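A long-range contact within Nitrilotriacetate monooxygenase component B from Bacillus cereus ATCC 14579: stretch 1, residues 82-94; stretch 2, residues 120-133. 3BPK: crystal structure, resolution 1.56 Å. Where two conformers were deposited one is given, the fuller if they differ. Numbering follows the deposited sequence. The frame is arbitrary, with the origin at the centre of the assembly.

Stretch 1, residues 82-94: GEFVVHISDESYV
Stretch 2, residues 120-133: ESEVISVPGVKEAN

The contact joins an extended strand and the loop after it to a second, mostly irregular segment, and it is held by side-chain-to-backbone and side-chain-to-side-chain hydrogen bonds around small apolar clusters, with no direct backbone-to-backbone hydrogen bond across it. Together the stretches bury 670 Å². Over the strand they run in the same direction: Glu83 lies beside Ile124 (CA to CA 6.4 Å), Phe84 beside Val126 (5.9 Å), Val85 beside Gly128 (5.8 Å) and His87 beside Ala132 (6.2 Å); after the strand stretch 1 turns back, setting Tyr93 beside Glu131 (CA to CA 6.6 Å).

Stretch 1 is a strand from 83 to 88, and its alternation sends the CA-to-CB bonds of Glu83, Val85 and His87 toward stretch 2, while that of Phe84 (chi1 p) points away. Glu83 (m, t, chi3 -15°) extends along Ile124, its CD 3.5 Å from Ile124 CB, so that Glu83 OE1 accepts hydrogen bonds from Ser125 N (2.9 Å) and Ser125 OG (2.8 Å, Ser125 chi1 p).

Val85 (t) is buried, its CG2 3.8 Å from Ile124 CD1 (Ile124 p, t), 4.1 Å from Val126 CG1 (Val126 t) and 3.3 Å from Val126 O. Within stretch 2, Ser121 OG (m) donates to Val126 O at 2.6 Å.

His87 (m, chi2 78°) reaches the short strand 128-129, where Val129 N donates to His87 NE2 (2.9 Å, 160°); ND1 is bonded elsewhere in the structure. The ring comes close because Gly128 (phi/psi -105/-161) lacks a side chain: His87 NE2 is 3.3 Å from Gly128 CA, and a CB there would fall 2.6 Å from NE2. Val129 (m) places CG2 over one ring face, 4.0 Å from the centroid, while Ala132 CB sits at the edge, 3.6 Å from His87 CD2.

A type I turn from Val129 to Ala132 brings the chain to Tyr93 (p, chi2 118°), at the N-cap position of a helix. Its ring covers Glu131 O and Ala132 N with one face, and Tyr93 CZ lies 3.8 Å from Ala132 CB, a methyl that touches both this ring and the edge of His87. Tyr93 OH donates to Ile88 O (2.7 Å), bracing the loop.

Beyond the turn, Asn133 (m, chi2 -83°) donates through ND2 to Asp90 OD2 (2.8 Å) and weakly to Ser92 OG (3.3 Å). Ser92 N and OG donate to Asp90 OD1 (Asp90 p) at 2.8 and 2.5 Å. One water links Ile88 O, Asp90 OD2 and Asn133 N; another joins Ser92 OG to Glu131 O.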

# COMPACT_ATOMS: atom_id res chain seq x y z
N GLY B 82 -10.37 18.47 6.29
CA GLY B 82 -9.09 18.52 5.58
C GLY B 82 -7.92 17.96 6.38
O GLY B 82 -6.75 18.26 6.09
N GLU B 83 -8.23 17.13 7.38
CA GLU B 83 -7.23 16.69 8.39
C GLU B 83 -7.61 15.30 8.88
O GLU B 83 -8.80 14.97 8.95
CB GLU B 83 -7.29 17.63 9.64
CG GLU B 83 -6.89 19.07 9.32
CD GLU B 83 -7.06 19.98 10.53
OE1 GLU B 83 -7.73 19.55 11.49
OE2 GLU B 83 -6.52 21.11 10.48
N PHE B 84 -6.59 14.52 9.24
CA PHE B 84 -6.82 13.21 9.86
C PHE B 84 -5.50 12.73 10.42
O PHE B 84 -4.44 13.27 10.06
CB PHE B 84 -7.42 12.18 8.86
CG PHE B 84 -6.62 12.00 7.57
CD1 PHE B 84 -5.75 10.90 7.43
CD2 PHE B 84 -6.76 12.89 6.49
CE1 PHE B 84 -5.03 10.70 6.23
CE2 PHE B 84 -6.05 12.68 5.30
CZ PHE B 84 -5.19 11.61 5.17
N VAL B 85 -5.54 11.77 11.34
CA VAL B 85 -4.27 11.24 11.87
C VAL B 85 -4.12 9.78 11.44
O VAL B 85 -5.06 8.97 11.60
CB VAL B 85 -4.22 11.33 13.43
CG1 VAL B 85 -2.87 10.81 14.00
CG2 VAL B 85 -4.41 12.80 13.91
N VAL B 86 -2.91 9.42 10.99
CA VAL B 86 -2.61 8.05 10.59
C VAL B 86 -1.66 7.45 11.63
O VAL B 86 -0.57 8.00 11.84
CB VAL B 86 -1.97 7.98 9.19
CG1 VAL B 86 -1.58 6.51 8.89
CG2 VAL B 86 -2.96 8.52 8.15
N HIS B 87 -2.07 6.35 12.25
CA HIS B 87 -1.24 5.70 13.25
C HIS B 87 -0.73 4.39 12.68
O HIS B 87 -1.46 3.67 11.97
CB HIS B 87 -2.06 5.35 14.51
CG HIS B 87 -2.77 6.52 15.11
ND1 HIS B 87 -3.94 7.02 14.58
CD2 HIS B 87 -2.51 7.26 16.23
CE1 HIS B 87 -4.36 8.04 15.33
NE2 HIS B 87 -3.50 8.22 16.32
N ILE B 88 0.52 4.07 13.01
CA ILE B 88 1.05 2.73 12.70
C ILE B 88 0.43 1.73 13.69
O ILE B 88 0.37 1.98 14.91
CB ILE B 88 2.59 2.71 12.84
CG1 ILE B 88 3.22 3.71 11.86
CG2 ILE B 88 3.15 1.29 12.64
CD1 ILE B 88 2.79 3.53 10.41
N SER B 89 -0.05 0.62 13.15
CA SER B 89 -0.65 -0.46 13.96
C SER B 89 0.42 -1.42 14.40
O SER B 89 1.24 -1.89 13.60
CB SER B 89 -1.73 -1.22 13.15
OG SER B 89 -2.74 -0.34 12.71
N ASP B 90 0.38 -1.77 15.68
CA ASP B 90 1.40 -2.66 16.23
C ASP B 90 0.84 -3.63 17.26
O ASP B 90 -0.33 -3.50 17.69
CB ASP B 90 2.63 -1.86 16.73
CG ASP B 90 2.36 -1.09 18.00
OD1 ASP B 90 1.71 -1.64 18.93
OD2 ASP B 90 2.82 0.07 18.08
N GLU B 91 1.65 -4.62 17.64
CA GLU B 91 1.17 -5.68 18.54
C GLU B 91 0.68 -5.13 19.89
O GLU B 91 -0.20 -5.76 20.52
CB GLU B 91 2.27 -6.71 18.77
CG GLU B 91 2.63 -7.51 17.52
CD GLU B 91 3.66 -8.62 17.78
OE1 GLU B 91 3.68 -9.17 18.92
OE2 GLU B 91 4.45 -8.92 16.86
N SER B 92 1.18 -3.96 20.31
CA SER B 92 0.84 -3.45 21.67
C SER B 92 -0.61 -2.97 21.77
O SER B 92 -1.13 -2.84 22.87
CB SER B 92 1.78 -2.33 22.11
OG SER B 92 1.57 -1.11 21.39
N TYR B 93 -1.26 -2.68 20.65
CA TYR B 93 -2.65 -2.20 20.73
C TYR B 93 -3.55 -2.74 19.62
O TYR B 93 -4.66 -2.26 19.45
CB TYR B 93 -2.74 -0.66 20.89
CG TYR B 93 -2.48 0.19 19.66
CD1 TYR B 93 -3.50 1.03 19.15
CD2 TYR B 93 -1.23 0.20 19.03
CE1 TYR B 93 -3.29 1.82 18.05
CE2 TYR B 93 -1.02 1.01 17.87
CZ TYR B 93 -2.06 1.81 17.41
OH TYR B 93 -1.91 2.60 16.29
N VAL B 94 -3.09 -3.78 18.90
CA VAL B 94 -3.92 -4.37 17.85
C VAL B 94 -5.25 -4.94 18.38
O VAL B 94 -6.26 -4.92 17.68
CB VAL B 94 -3.13 -5.42 17.00
CG1 VAL B 94 -2.70 -6.63 17.89
CG2 VAL B 94 -3.95 -5.85 15.78
N GLU B 120 -4.27 15.26 21.81
CA GLU B 120 -4.42 16.38 20.90
C GLU B 120 -3.22 16.51 19.96
O GLU B 120 -2.08 16.21 20.34
CB GLU B 120 -4.69 17.69 21.66
CG GLU B 120 -6.18 18.02 21.79
CD GLU B 120 -6.46 19.19 22.75
OE1 GLU B 120 -5.49 19.90 23.12
OE2 GLU B 120 -7.64 19.38 23.12
N SER B 121 -3.50 16.91 18.72
CA SER B 121 -2.47 17.12 17.70
C SER B 121 -1.90 18.54 17.80
O SER B 121 -2.57 19.45 18.36
CB SER B 121 -3.07 16.91 16.30
OG SER B 121 -3.30 15.53 16.10
N GLU B 122 -0.68 18.73 17.28
CA GLU B 122 0.06 20.00 17.39
C GLU B 122 -0.29 20.97 16.25
O GLU B 122 -0.43 22.19 16.49
CB GLU B 122 1.57 19.72 17.35
CG GLU B 122 2.08 18.97 18.58
CD GLU B 122 3.55 18.56 18.47
OE1 GLU B 122 4.24 19.04 17.55
OE2 GLU B 122 4.02 17.80 19.31
N VAL B 123 -0.46 20.44 15.03
CA VAL B 123 -0.65 21.26 13.83
C VAL B 123 -2.11 21.23 13.42
O VAL B 123 -2.72 22.26 13.15
CB VAL B 123 0.26 20.79 12.63
CG1 VAL B 123 -0.00 21.61 11.39
CG2 VAL B 123 1.73 20.81 13.01
N ILE B 124 -2.68 20.03 13.40
CA ILE B 124 -4.08 19.88 12.98
C ILE B 124 -4.98 19.82 14.20
O ILE B 124 -4.48 19.73 15.33
CB ILE B 124 -4.26 18.61 12.08
CG1 ILE B 124 -3.90 17.32 12.84
CG2 ILE B 124 -3.42 18.74 10.80
CD1 ILE B 124 -4.21 16.06 12.01
N SER B 125 -6.29 19.85 13.94
CA SER B 125 -7.37 19.90 14.94
C SER B 125 -8.07 18.55 15.18
O SER B 125 -9.13 18.48 15.82
CB SER B 125 -8.44 20.92 14.51
OG SER B 125 -9.34 20.34 13.59
N VAL B 126 -7.50 17.48 14.62
CA VAL B 126 -8.01 16.14 14.84
C VAL B 126 -7.06 15.40 15.80
O VAL B 126 -5.86 15.30 15.52
CB VAL B 126 -8.03 15.36 13.51
CG1 VAL B 126 -8.33 13.89 13.75
CG2 VAL B 126 -9.02 16.00 12.54
N PRO B 127 -7.59 14.92 16.94
CA PRO B 127 -6.74 14.16 17.86
C PRO B 127 -6.34 12.80 17.30
O PRO B 127 -7.05 12.25 16.43
CB PRO B 127 -7.66 13.89 19.05
CG PRO B 127 -8.79 14.82 18.92
CD PRO B 127 -8.96 15.12 17.46
N GLY B 128 -5.24 12.26 17.81
CA GLY B 128 -4.90 10.86 17.61
C GLY B 128 -5.16 10.08 18.89
O GLY B 128 -5.93 10.52 19.77
N VAL B 129 -4.53 8.91 18.97
CA VAL B 129 -4.58 8.10 20.19
C VAL B 129 -3.19 7.93 20.79
O VAL B 129 -2.20 7.73 20.08
CB VAL B 129 -5.27 6.73 19.97
CG1 VAL B 129 -6.73 6.94 19.51
CG2 VAL B 129 -4.50 5.81 18.99
N LYS B 130 -3.13 7.98 22.13
CA LYS B 130 -1.88 7.88 22.85
C LYS B 130 -1.22 6.50 22.73
O LYS B 130 0.01 6.41 22.79
CB LYS B 130 -2.17 8.21 24.34
CG LYS B 130 -0.95 8.25 25.20
CD LYS B 130 -1.38 8.58 26.64
CE LYS B 130 -0.26 8.34 27.65
NZ LYS B 130 0.70 9.43 27.44
N GLU B 131 -2.04 5.45 22.56
CA GLU B 131 -1.54 4.08 22.52
C GLU B 131 -0.58 3.79 21.35
O GLU B 131 0.27 2.88 21.46
CB GLU B 131 -2.69 3.08 22.50
CG GLU B 131 -3.48 2.97 23.83
CD GLU B 131 -4.45 4.10 24.13
OE1 GLU B 131 -4.69 4.97 23.27
OE2 GLU B 131 -4.98 4.11 25.28
N ALA B 132 -0.68 4.55 20.24
CA ALA B 132 0.26 4.33 19.13
C ALA B 132 1.68 4.74 19.48
O ALA B 132 1.89 5.74 20.19
CB ALA B 132 -0.20 5.13 17.90
N ASN B 133 2.66 3.98 18.95
CA ASN B 133 4.07 4.31 19.10
C ASN B 133 4.56 5.23 17.96
O ASN B 133 5.58 5.90 18.09
CB ASN B 133 4.88 3.01 19.19
CG ASN B 133 4.59 2.24 20.50
OD1 ASN B 133 5.18 2.56 21.53
ND2 ASN B 133 3.69 1.25 20.45
O HOH W 1 2.44 2.41 16.63
O HOH W 2 0.26 0.54 22.97